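Local atomic coordinates of phosphoribosylglycinamide synthetase (Anaerococcus prevotii, PDB entry 4DIM), a protein that probably works as an ATP-dependent ligase of the ATP-grasp superfamily, binding ATP together with a divalent metal ion. Residues E51-D56 / K68-D73; E175-N178 / Y184-V187; E216-H221 / I330-S335; C284-V289 / E296-I301. One frame throughout, in Å; residues are numbered along the deposited sequence.

Interaction 1: E51-D56 / K68-D73; sequences EISYMD and KDLNLD
S53 and L70 mark the closest passage of the two backbones, their CA atoms 8.6 Å apart, so only side chains bridge the gap. S53 sits in strand 51-54, an outermost strand of a four-stranded parallel sheet; L70 belongs to the loop that follows helix 60-66 and leads into strand 74-76 at the sheet's far side. The contact therefore lies within the crossover joining these two strands of a Rossmann-like sheet of order 3-2-1-4.

L70 is the common partner of every touch. Its CD1 lies 3.6 Å from S53 OG and 3.9 Å from CE of the selenomethionine M55. M55 and L70 meet tip to tip: the M55 chain leaves the backbone with CG between N and the carbonyl carbon (chi1 55°), and a bend at chi3 turns CE toward L70 CD1. On the strand side, E51 brings OE2 to within 4.4 Å of L70 CD2, a marginal touch. That carboxylate is engaged elsewhere, by a salt bridge to R9 and a hydrogen bond to H32.

No hydrogen bond crosses between the segments. The direct contact is thus dispersive and small, while R9, which also donates to L70 O, supplies a polar tie between strand and loop.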
loop_
_atom_site.group_PDB
_atom_site.type_symbol
_atom_site.label_atom_id
_atom_site.label_comp_id
_atom_site.label_asym_id
_atom_site.label_seq_id
_atom_site.Cartn_x
_atom_site.Cartn_y
_atom_site.Cartn_z
ATOM N N GLU A 51 -22.728 7.921 9.343
ATOM C CA GLU A 51 -22.474 9.359 9.443
ATOM C C GLU A 51 -21.414 9.808 8.421
ATOM O O GLU A 51 -20.646 8.985 7.933
ATOM C CB GLU A 51 -21.950 9.666 10.864
ATOM C CG GLU A 51 -22.477 10.913 11.529
ATOM C CD GLU A 51 -22.287 10.845 13.031
ATOM O OE1 GLU A 51 -22.835 9.902 13.646
ATOM O OE2 GLU A 51 -21.550 11.693 13.587
ATOM N N ILE A 52 -21.379 11.129 8.118
ATOM C CA ILE A 52 -20.384 11.749 7.246
ATOM C C ILE A 52 -19.882 12.946 7.952
ATOM O O ILE A 52 -20.697 13.739 8.399
ATOM C CB ILE A 52 -20.905 12.128 5.841
ATOM C CG1 ILE A 52 -21.601 10.913 5.175
ATOM C CG2 ILE A 52 -19.736 12.677 4.971
ATOM C CD1 ILE A 52 -22.162 11.129 3.827
ATOM N N SER A 53 -18.556 13.079 8.073
ATOM C CA SER A 53 -17.898 14.218 8.729
ATOM C C SER A 53 -16.982 14.806 7.701
ATOM O O SER A 53 -16.101 14.112 7.192
ATOM C CB SER A 53 -17.147 13.790 9.990
ATOM O OG SER A 53 -16.779 14.923 10.758
ATOM N N TYR A 54 -17.273 16.029 7.278
ATOM C CA TYR A 54 -16.521 16.642 6.216
ATOM C C TYR A 54 -15.213 17.170 6.781
ATOM O O TYR A 54 -15.214 17.931 7.745
ATOM C CB TYR A 54 -17.356 17.713 5.524
ATOM C CG TYR A 54 -18.482 17.161 4.671
ATOM C CD1 TYR A 54 -19.780 17.631 4.809
ATOM C CD2 TYR A 54 -18.228 16.256 3.647
ATOM C CE1 TYR A 54 -20.805 17.184 3.980
ATOM C CE2 TYR A 54 -19.247 15.788 2.823
ATOM C CZ TYR A 54 -20.538 16.256 2.987
ATOM O OH TYR A 54 -21.554 15.817 2.161
HETATM N N MSE A 55 -14.089 16.689 6.230
HETATM C CA MSE A 55 -12.759 17.060 6.705
HETATM C C MSE A 55 -11.720 16.727 5.686
HETATM O O MSE A 55 -11.869 15.741 4.974
HETATM C CB MSE A 55 -12.419 16.304 8.026
HETATM C CG MSE A 55 -12.533 14.751 7.918
HETATM SE SE MSE A 55 -12.039 13.799 9.511
HETATM C CE MSE A 55 -13.305 14.433 10.715
ATOM N N ASP A 56 -10.648 17.525 5.636
ATOM C CA ASP A 56 -9.468 17.226 4.831
ATOM C C ASP A 56 -8.568 16.369 5.747
ATOM O O ASP A 56 -7.998 16.856 6.741
ATOM C CB ASP A 56 -8.771 18.487 4.302
ATOM C CG ASP A 56 -7.462 18.189 3.603
ATOM O OD1 ASP A 56 -7.354 17.087 2.964
ATOM O OD2 ASP A 56 -6.536 19.036 3.694
ATOM N N LYS A 68 -12.803 15.927 18.313
ATOM C CA LYS A 68 -13.079 16.089 19.739
ATOM C C LYS A 68 -14.573 15.924 20.053
ATOM O O LYS A 68 -14.919 15.315 21.077
ATOM C CB LYS A 68 -12.551 17.443 20.255
ATOM C CG LYS A 68 -11.126 17.339 20.858
ATOM C CD LYS A 68 -11.087 16.669 22.277
ATOM C CE LYS A 68 -9.678 16.439 22.793
ATOM N NZ LYS A 68 -9.619 15.416 23.875
ATOM N N ASP A 69 -15.450 16.393 19.133
ATOM C CA ASP A 69 -16.894 16.288 19.311
ATOM C C ASP A 69 -17.509 15.121 18.500
ATOM O O ASP A 69 -18.729 15.056 18.426
ATOM C CB ASP A 69 -17.551 17.628 18.952
ATOM C CG ASP A 69 -17.070 18.798 19.815
ATOM O OD1 ASP A 69 -17.613 18.982 20.943
ATOM O OD2 ASP A 69 -16.157 19.528 19.369
ATOM N N LEU A 70 -16.706 14.139 17.999
ATOM C CA LEU A 70 -17.265 13.009 17.245
ATOM C C LEU A 70 -17.497 11.729 18.091
ATOM O O LEU A 70 -18.049 10.761 17.557
ATOM C CB LEU A 70 -16.412 12.678 16.005
ATOM C CG LEU A 70 -16.439 13.743 14.872
ATOM C CD1 LEU A 70 -15.580 13.316 13.728
ATOM C CD2 LEU A 70 -17.874 14.061 14.388
ATOM N N ASN A 71 -17.178 11.725 19.399
ATOM C CA ASN A 71 -17.531 10.605 20.282
ATOM C C ASN A 71 -16.991 9.268 19.763
ATOM O O ASN A 71 -17.667 8.236 19.844
ATOM C CB ASN A 71 -19.068 10.537 20.418
ATOM C CG ASN A 71 -19.565 10.752 21.798
ATOM O OD1 ASN A 71 -19.660 11.886 22.244
ATOM N ND2 ASN A 71 -19.936 9.683 22.492
ATOM N N LEU A 72 -15.752 9.271 19.298
ATOM C CA LEU A 72 -15.181 8.060 18.729
ATOM C C LEU A 72 -14.690 7.039 19.750
ATOM O O LEU A 72 -14.275 7.373 20.857
ATOM C CB LEU A 72 -14.003 8.409 17.813
ATOM C CG LEU A 72 -14.260 9.479 16.765
ATOM C CD1 LEU A 72 -13.035 9.701 15.986
ATOM C CD2 LEU A 72 -15.441 9.123 15.885
ATOM N N ASP A 73 -14.730 5.775 19.332
ATOM C CA ASP A 73 -14.163 4.630 20.041
ATOM C C ASP A 73 -12.847 4.247 19.366
ATOM O O ASP A 73 -11.933 3.793 20.054
ATOM C CB ASP A 73 -15.141 3.456 20.092
ATOM C CG ASP A 73 -16.273 3.754 21.047
ATOM O OD1 ASP A 73 -16.001 3.883 22.264
ATOM O OD2 ASP A 73 -17.416 3.952 20.568
#

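Interaction 2: E175-N178 / Y184-V187; sequences ETMN and YCIV
T176 and M177, on the last turn of helix 166-179, pack against Y184 and C185 where the chain comes into strand 186-189, and they do so entirely through van der Waals contacts.

The sulfur contacts come first. C185 points toward the helix, and its SG lies 3.4 Å from T176 CG2 and 3.6 Å from T176 CB. The threonine turns its methyl rather than its hydroxyl to the sulfur because CG2 stands anti to the backbone N. M177 CG flanks the same thiol, 3.9 Å from C185 SG, so two consecutive helix residues share one cysteine.

A second kind of contact is made by selenium. The selenomethionine M177 is bent at both chi2 (-86°) and chi3, which sets SE against the main chain of Y184, 3.7 Å from Y184 C. The CA-CB bond of Y184 points away from the helix, and it is the main chain of Y184, not its ring, that meets the selenium.

Polar groups find their partners elsewhere: T176 OG1 is hydrogen-bonded to G172 O within its own helix, and Y184 OH to Y111 OH.

C185 and T176 both also touch V149 of strand 147-150, while backbone bonds tie C185 to V130 and I186 to K150. Helix 166-179 is thereby laid against the four-stranded antiparallel sheet of a small subdomain, consistent with the ATP-grasp fold, in which strand 186-189 runs between strands 127-128 and 147-150.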
loop_
_atom_site.group_PDB
_atom_site.type_symbol
_atom_site.label_atom_id
_atom_site.label_comp_id
_atom_site.label_asym_id
_atom_site.label_seq_id
_atom_site.Cartn_x
_atom_site.Cartn_y
_atom_site.Cartn_z
ATOM N N GLU A 175 25.690 18.444 -12.489
ATOM C CA GLU A 175 24.428 18.777 -13.177
ATOM C C GLU A 175 23.247 18.959 -12.215
ATOM O O GLU A 175 22.332 19.744 -12.502
ATOM C CB GLU A 175 24.052 17.696 -14.206
ATOM C CG GLU A 175 24.803 17.845 -15.517
ATOM C CD GLU A 175 24.285 16.928 -16.605
ATOM O OE1 GLU A 175 24.950 15.905 -16.890
ATOM O OE2 GLU A 175 23.172 17.190 -17.116
ATOM N N THR A 176 23.264 18.233 -11.092
ATOM C CA THR A 176 22.177 18.266 -10.107
ATOM C C THR A 176 22.256 19.521 -9.258
ATOM O O THR A 176 21.237 20.162 -9.044
ATOM C CB THR A 176 22.218 17.019 -9.179
ATOM O OG1 THR A 176 22.317 15.819 -9.941
ATOM C CG2 THR A 176 20.992 16.928 -8.269
HETATM N N MSE A 177 23.461 19.841 -8.742
HETATM C CA MSE A 177 23.684 20.999 -7.864
HETATM C C MSE A 177 23.463 22.352 -8.570
HETATM O O MSE A 177 23.183 23.348 -7.893
HETATM C CB MSE A 177 25.083 20.964 -7.271
HETATM C CG MSE A 177 25.257 19.865 -6.287
HETATM SE SE MSE A 177 24.697 20.384 -4.548
HETATM C CE MSE A 177 26.242 21.484 -4.156
ATOM N N ASN A 178 23.568 22.388 -9.905
ATOM C CA ASN A 178 23.302 23.612 -10.654
ATOM C C ASN A 178 21.804 23.767 -10.881
ATOM O O ASN A 178 21.324 24.902 -10.934
ATOM C CB ASN A 178 24.072 23.657 -11.998
ATOM C CG ASN A 178 25.403 24.368 -11.884
ATOM O OD1 ASN A 178 25.488 25.584 -12.097
ATOM N ND2 ASN A 178 26.459 23.633 -11.506
ATOM N N TYR A 184 22.603 21.141 -1.267
ATOM C CA TYR A 184 22.972 19.750 -1.148
ATOM C C TYR A 184 22.271 18.895 -2.164
ATOM O O TYR A 184 21.313 19.287 -2.828
ATOM C CB TYR A 184 22.705 19.250 0.274
ATOM C CG TYR A 184 21.250 19.166 0.637
ATOM C CD1 TYR A 184 20.564 17.955 0.573
ATOM C CD2 TYR A 184 20.551 20.291 1.050
ATOM C CE1 TYR A 184 19.201 17.878 0.855
ATOM C CE2 TYR A 184 19.186 20.232 1.333
ATOM C CZ TYR A 184 18.514 19.017 1.247
ATOM O OH TYR A 184 17.170 18.946 1.548
ATOM N N CYS A 185 22.802 17.699 -2.245
ATOM C CA CYS A 185 22.522 16.599 -3.128
ATOM C C CYS A 185 22.317 15.320 -2.309
ATOM O O CYS A 185 22.719 15.236 -1.142
ATOM C CB CYS A 185 23.717 16.436 -4.065
ATOM S SG CYS A 185 23.300 16.510 -5.811
ATOM N N ILE A 186 21.765 14.293 -2.951
ATOM C CA ILE A 186 21.660 12.997 -2.330
ATOM C C ILE A 186 22.335 12.043 -3.281
ATOM O O ILE A 186 22.064 12.036 -4.485
ATOM C CB ILE A 186 20.218 12.580 -1.909
ATOM C CG1 ILE A 186 19.857 13.333 -0.602
ATOM C CG2 ILE A 186 20.103 11.065 -1.656
ATOM C CD1 ILE A 186 18.430 13.296 -0.202
ATOM N N VAL A 187 23.313 11.332 -2.744
ATOM C CA VAL A 187 23.967 10.236 -3.453
ATOM C C VAL A 187 23.402 8.988 -2.765
ATOM O O VAL A 187 23.462 8.864 -1.533
ATOM C CB VAL A 187 25.522 10.295 -3.533
ATOM C CG1 VAL A 187 26.185 10.222 -2.151
ATOM C CG2 VAL A 187 26.039 9.188 -4.436
#

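Interaction 3: E216-H221 / I330-S335; sequences ETYMSH and IETEKS
Y218 makes every touch from its side of this contact, laying its ring against I330 and T332. The firmer part is apolar. I330 CD1 sits over one ring face, displaced toward the rim, at 4.0 Å from Y218 CD1. T332 approaches obliquely, at neither face nor edge, with CG2 3.5 Å from Y218 CZ and also beside CE1 and OH. CG of Y218 stands anti to the backbone N (chi1 -173°), which carries the ring out from the strand toward the loop. F367 completes this patch, its ring meeting that of Y218 at a steep angle and also touching I330.

Y218 lies near the end of strand 206-219, which pairs with strand 223-230 in the large antiparallel sheet, consistent with an ATP-grasp protein; strand 323-329 is the next one across, and 330-335 is the loop it runs into. A serine in place of Y218 would probably take the ring away from I330 CD1 and T332 CG2, opening a gap beside them, and leave F367 without its ring partner.

Beyond T332 the contact fades toward solvent. The side chain of exposed E333 makes no contact with 216-221, and its backbone N instead donates to E331 OE2 on the anti lone pair, at 3.2 Å, a bond made within the loop itself.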
loop_
_atom_site.group_PDB
_atom_site.type_symbol
_atom_site.label_atom_id
_atom_site.label_comp_id
_atom_site.label_asym_id
_atom_site.label_seq_id
_atom_site.Cartn_x
_atom_site.Cartn_y
_atom_site.Cartn_z
ATOM N N GLU A 216 2.287 -7.056 -10.185
ATOM C CA GLU A 216 2.154 -6.900 -11.653
ATOM C C GLU A 216 1.996 -5.412 -11.978
ATOM O O GLU A 216 1.348 -4.666 -11.241
ATOM C CB GLU A 216 1.005 -7.709 -12.217
ATOM C CG GLU A 216 1.255 -9.195 -12.148
ATOM C CD GLU A 216 0.065 -10.055 -12.513
ATOM O OE1 GLU A 216 -1.056 -9.503 -12.605
ATOM O OE2 GLU A 216 0.246 -11.280 -12.715
ATOM N N THR A 217 2.642 -4.964 -13.032
ATOM C CA THR A 217 2.637 -3.533 -13.317
ATOM C C THR A 217 2.420 -3.246 -14.840
ATOM O O THR A 217 2.579 -4.136 -15.682
ATOM C CB THR A 217 3.967 -2.972 -12.734
ATOM O OG1 THR A 217 3.787 -1.636 -12.273
ATOM C CG2 THR A 217 5.132 -3.086 -13.686
ATOM N N TYR A 218 1.956 -2.017 -15.145
ATOM C CA TYR A 218 1.747 -1.535 -16.516
ATOM C C TYR A 218 2.547 -0.265 -16.704
ATOM O O TYR A 218 2.349 0.694 -15.954
ATOM C CB TYR A 218 0.263 -1.279 -16.833
ATOM C CG TYR A 218 0.019 -0.942 -18.293
ATOM C CD1 TYR A 218 -0.128 -1.944 -19.245
ATOM C CD2 TYR A 218 0.010 0.380 -18.734
ATOM C CE1 TYR A 218 -0.334 -1.643 -20.590
ATOM C CE2 TYR A 218 -0.182 0.695 -20.081
ATOM C CZ TYR A 218 -0.354 -0.320 -21.011
ATOM O OH TYR A 218 -0.549 -0.045 -22.355
HETATM N N MSE A 219 3.444 -0.255 -17.707
HETATM C CA MSE A 219 4.298 0.891 -18.015
HETATM C C MSE A 219 3.643 1.801 -19.060
HETATM O O MSE A 219 3.322 1.353 -20.171
HETATM C CB MSE A 219 5.675 0.412 -18.531
HETATM C CG MSE A 219 6.678 1.552 -18.831
HETATM SE SE MSE A 219 6.949 2.820 -17.368
HETATM C CE MSE A 219 8.081 1.744 -16.254
ATOM N N SER A 220 3.474 3.085 -18.689
ATOM C CA SER A 220 2.937 4.148 -19.547
ATOM C C SER A 220 3.851 5.383 -19.404
ATOM O O SER A 220 4.581 5.724 -20.343
ATOM C CB SER A 220 1.487 4.461 -19.174
ATOM O OG SER A 220 1.306 4.516 -17.770
ATOM N N HIS A 221 3.822 6.014 -18.210
ATOM C CA HIS A 221 4.657 7.157 -17.829
ATOM C C HIS A 221 5.590 6.656 -16.751
ATOM O O HIS A 221 6.800 6.559 -16.965
ATOM C CB HIS A 221 3.782 8.345 -17.389
ATOM C CG HIS A 221 3.427 9.209 -18.558
ATOM N ND1 HIS A 221 2.949 8.656 -19.741
ATOM C CD2 HIS A 221 3.585 10.540 -18.731
ATOM C CE1 HIS A 221 2.795 9.670 -20.578
ATOM N NE2 HIS A 221 3.173 10.824 -20.018
ATOM N N ILE A 330 -8.240 -3.050 -17.524
ATOM C CA ILE A 330 -7.819 -1.792 -18.149
ATOM C C ILE A 330 -8.051 -1.825 -19.651
ATOM O O ILE A 330 -8.224 -2.905 -20.230
ATOM C CB ILE A 330 -6.323 -1.505 -17.821
ATOM C CG1 ILE A 330 -5.389 -2.618 -18.348
ATOM C CG2 ILE A 330 -6.120 -1.310 -16.306
ATOM C CD1 ILE A 330 -4.043 -2.191 -18.556
ATOM N N GLU A 331 -8.067 -0.633 -20.278
ATOM C CA GLU A 331 -8.189 -0.487 -21.740
ATOM C C GLU A 331 -6.919 0.191 -22.232
ATOM O O GLU A 331 -6.526 1.216 -21.684
ATOM C CB GLU A 331 -9.451 0.295 -22.139
ATOM C CG GLU A 331 -9.604 0.485 -23.641
ATOM C CD GLU A 331 -9.705 -0.778 -24.473
ATOM O OE1 GLU A 331 -10.660 -1.560 -24.255
ATOM O OE2 GLU A 331 -8.859 -0.963 -25.378
ATOM N N THR A 332 -6.269 -0.392 -23.245
ATOM C CA THR A 332 -4.975 0.092 -23.745
ATOM C C THR A 332 -4.964 0.630 -25.177
ATOM O O THR A 332 -4.046 1.378 -25.500
ATOM C CB THR A 332 -3.984 -1.058 -23.655
ATOM O OG1 THR A 332 -4.645 -2.232 -24.144
ATOM C CG2 THR A 332 -3.491 -1.280 -22.216
ATOM N N GLU A 333 -5.917 0.240 -26.039
ATOM C CA GLU A 333 -5.946 0.716 -27.425
ATOM C C GLU A 333 -7.361 1.184 -27.824
ATOM O O GLU A 333 -7.761 1.029 -28.980
ATOM C CB GLU A 333 -5.430 -0.394 -28.360
ATOM C CG GLU A 333 -3.909 -0.520 -28.399
ATOM C CD GLU A 333 -3.207 0.493 -29.286
ATOM O OE1 GLU A 333 -2.461 1.341 -28.743
ATOM O OE2 GLU A 333 -3.402 0.440 -30.524
ATOM N N LYS A 334 -8.099 1.816 -26.896
ATOM C CA LYS A 334 -9.440 2.328 -27.210
ATOM C C LYS A 334 -9.921 3.367 -26.181
ATOM O O LYS A 334 -9.657 3.252 -24.979
ATOM C CB LYS A 334 -10.481 1.187 -27.320
ATOM C CG LYS A 334 -11.549 1.490 -28.359
ATOM C CD LYS A 334 -12.447 0.304 -28.677
ATOM C CE LYS A 334 -13.345 0.630 -29.861
ATOM N NZ LYS A 334 -14.155 -0.537 -30.299
ATOM N N SER A 335 -10.614 4.398 -26.680
ATOM C CA SER A 335 -11.183 5.459 -25.850
ATOM C C SER A 335 -12.598 5.731 -26.315
ATOM O O SER A 335 -12.898 5.561 -27.499
ATOM C CB SER A 335 -10.332 6.728 -25.926
ATOM O OG SER A 335 -9.108 6.603 -25.221
#

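Interaction 4: C284-V289 / E296-I301; sequences CLPELV and EYYKMI
P286 and E287 meet Y298, and V289 meets Y297, where segments 285-289 and 297-301 of helices 285-293 and 297-305 pass each other steeply, their directions 107° apart and their axes 10.1 Å apart at closest approach. Ahead of them, C284 takes the N-cap position, its O accepting from L288 N.

P286 wedges between both tyrosines. Its CA lies at the edge of the Y297 ring, 4.1 Å from CD2, while its CB and CG cross the end of Y298 obliquely, with CB 3.5 Å from Y298 CZ.

E287 supplies the polar link. A bend at chi2 brings the carboxylate round to the tyrosine, and Y298 OH donates to E287 OE2 at 2.8 Å, on the syn side but 31° out of the carboxylate plane. OE2 itself lies in the plane of the Y298 ring, at its edge. A phenylalanine at Y298 would probably leave E287 OE2 without this donor and its carboxylate freer to turn.

One turn on from P286, V289 lies over Y297: CG1 makes a CH-pi contact 3.8 Å from the ring centroid, 9° off the normal. I301 CD1 covers the opposite face, 4.2 Å above the plane, so the ring is held between two aliphatic groups.

Y298 also touches A25 of helix 20-29, and V289 touches F209 and M211 of strand 206-219. A largely apolar, buried interface thus carries a single hydroxyl-carboxylate bond, one directional tie amid dispersion.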
loop_
_atom_site.group_PDB
_atom_site.type_symbol
_atom_site.label_atom_id
_atom_site.label_comp_id
_atom_site.label_asym_id
_atom_site.label_seq_id
_atom_site.Cartn_x
_atom_site.Cartn_y
_atom_site.Cartn_z
ATOM N N CYS A 284 -6.539 -4.566 -3.900
ATOM C CA CYS A 284 -6.996 -5.884 -3.465
ATOM C C CYS A 284 -6.005 -6.628 -2.597
ATOM O O CYS A 284 -6.230 -7.805 -2.299
ATOM C CB CYS A 284 -7.438 -6.723 -4.656
ATOM S SG CYS A 284 -8.631 -5.865 -5.718
ATOM N N LEU A 285 -4.998 -5.961 -2.069
ATOM C CA LEU A 285 -4.103 -6.675 -1.164
ATOM C C LEU A 285 -4.820 -7.158 0.125
ATOM O O LEU A 285 -4.546 -8.274 0.528
ATOM C CB LEU A 285 -2.862 -5.876 -0.838
ATOM C CG LEU A 285 -1.899 -5.785 -2.032
ATOM C CD1 LEU A 285 -0.937 -4.653 -1.900
ATOM C CD2 LEU A 285 -1.052 -7.056 -2.160
ATOM N N PRO A 286 -5.817 -6.487 0.725
ATOM C CA PRO A 286 -6.484 -7.097 1.903
ATOM C C PRO A 286 -7.271 -8.355 1.542
ATOM O O PRO A 286 -7.327 -9.308 2.300
ATOM C CB PRO A 286 -7.405 -5.988 2.409
ATOM C CG PRO A 286 -6.976 -4.755 1.686
ATOM C CD PRO A 286 -6.364 -5.156 0.428
ATOM N N GLU A 287 -7.818 -8.362 0.337
ATOM C CA GLU A 287 -8.515 -9.503 -0.238
ATOM C C GLU A 287 -7.521 -10.656 -0.465
ATOM O O GLU A 287 -7.890 -11.792 -0.206
ATOM C CB GLU A 287 -9.221 -9.105 -1.554
ATOM C CG GLU A 287 -10.454 -8.226 -1.368
ATOM C CD GLU A 287 -10.295 -6.760 -1.015
ATOM O OE1 GLU A 287 -9.171 -6.232 -1.153
ATOM O OE2 GLU A 287 -11.304 -6.128 -0.617
ATOM N N LEU A 288 -6.262 -10.390 -0.857
ATOM C CA LEU A 288 -5.268 -11.461 -0.992
ATOM C C LEU A 288 -4.738 -11.967 0.345
ATOM O O LEU A 288 -4.390 -13.162 0.447
ATOM C CB LEU A 288 -4.094 -11.052 -1.873
ATOM C CG LEU A 288 -4.434 -10.754 -3.350
ATOM C CD1 LEU A 288 -3.286 -10.231 -4.012
ATOM C CD2 LEU A 288 -4.925 -11.971 -4.084
ATOM N N VAL A 289 -4.751 -11.107 1.397
ATOM C CA VAL A 289 -4.425 -11.555 2.767
ATOM C C VAL A 289 -5.523 -12.527 3.196
ATOM O O VAL A 289 -5.235 -13.582 3.759
ATOM C CB VAL A 289 -4.283 -10.403 3.789
ATOM C CG1 VAL A 289 -3.909 -10.944 5.142
ATOM C CG2 VAL A 289 -3.233 -9.400 3.382
ATOM N N GLU A 296 -10.639 -12.951 7.990
ATOM C CA GLU A 296 -11.376 -11.687 7.839
ATOM C C GLU A 296 -10.461 -10.570 8.375
ATOM O O GLU A 296 -10.404 -10.313 9.579
ATOM C CB GLU A 296 -12.702 -11.768 8.591
ATOM C CG GLU A 296 -13.623 -12.825 8.012
ATOM C CD GLU A 296 -14.948 -12.932 8.732
ATOM O OE1 GLU A 296 -15.006 -13.597 9.796
ATOM O OE2 GLU A 296 -15.923 -12.312 8.246
ATOM N N TYR A 297 -9.679 -9.996 7.473
ATOM C CA TYR A 297 -8.624 -9.045 7.744
ATOM C C TYR A 297 -9.144 -7.626 7.894
ATOM O O TYR A 297 -8.667 -6.933 8.783
ATOM C CB TYR A 297 -7.617 -9.153 6.617
ATOM C CG TYR A 297 -6.324 -8.429 6.851
ATOM C CD1 TYR A 297 -5.577 -8.656 7.998
ATOM C CD2 TYR A 297 -5.767 -7.627 5.862
ATOM C CE1 TYR A 297 -4.329 -8.063 8.176
ATOM C CE2 TYR A 297 -4.552 -6.986 6.054
ATOM C CZ TYR A 297 -3.819 -7.227 7.201
ATOM O OH TYR A 297 -2.579 -6.666 7.358
ATOM N N TYR A 298 -10.187 -7.202 7.140
ATOM C CA TYR A 298 -10.812 -5.910 7.435
ATOM C C TYR A 298 -11.424 -5.907 8.799
ATOM O O TYR A 298 -11.549 -4.835 9.372
ATOM C CB TYR A 298 -11.882 -5.519 6.438
ATOM C CG TYR A 298 -11.380 -5.185 5.043
ATOM C CD1 TYR A 298 -10.649 -4.022 4.798
ATOM C CD2 TYR A 298 -11.676 -6.008 3.953
ATOM C CE1 TYR A 298 -10.213 -3.704 3.514
ATOM C CE2 TYR A 298 -11.221 -5.711 2.678
ATOM C CZ TYR A 298 -10.568 -4.518 2.446
ATOM O OH TYR A 298 -10.281 -4.192 1.142
ATOM N N LYS A 299 -11.864 -7.065 9.303
ATOM C CA LYS A 299 -12.464 -7.187 10.632
ATOM C C LYS A 299 -11.408 -7.088 11.682
ATOM O O LYS A 299 -11.676 -6.526 12.725
ATOM C CB LYS A 299 -13.254 -8.492 10.788
ATOM C CG LYS A 299 -14.590 -8.413 10.085
ATOM C CD LYS A 299 -15.466 -9.572 10.390
ATOM C CE LYS A 299 -16.772 -9.420 9.660
ATOM N NZ LYS A 299 -17.650 -10.598 9.832
HETATM N N MSE A 300 -10.196 -7.590 11.396
HETATM C CA MSE A 300 -9.040 -7.500 12.299
HETATM C C MSE A 300 -8.612 -6.054 12.401
HETATM O O MSE A 300 -8.333 -5.567 13.501
HETATM C CB MSE A 300 -7.856 -8.363 11.802
HETATM C CG MSE A 300 -8.055 -9.846 12.013
HETATM SE SE MSE A 300 -6.834 -10.958 11.075
HETATM C CE MSE A 300 -5.250 -10.347 12.004
ATOM N N ILE A 301 -8.657 -5.337 11.258
ATOM C CA ILE A 301 -8.311 -3.910 11.222
ATOM C C ILE A 301 -9.334 -3.085 12.024
ATOM O O ILE A 301 -8.941 -2.282 12.866
ATOM C CB ILE A 301 -8.203 -3.437 9.769
ATOM C CG1 ILE A 301 -6.971 -4.073 9.101
ATOM C CG2 ILE A 301 -8.141 -1.906 9.689
ATOM C CD1 ILE A 301 -6.928 -3.911 7.614
#

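Interactions 1 and 2 follow one another along the chain, whereas interaction 4 falls in the sequence between the two halves of interaction 3. Interaction 4 is the most central, and strand 206-219 connects it with interaction 3: V289 packs on M211 of that strand, and Y218 lies near its end. Their nearest atoms are about 9 Å apart. Toward the Rossmann-like sheet, Y298 rests on helix 20-29, and interaction 1 lies about 10 Å away between nearest atoms. Interaction 2 sits apart in its small subdomain, its centre 42 Å from that of interaction 4, across the chain's centre, and 44 Å from that of interaction 1. None of the four touches another.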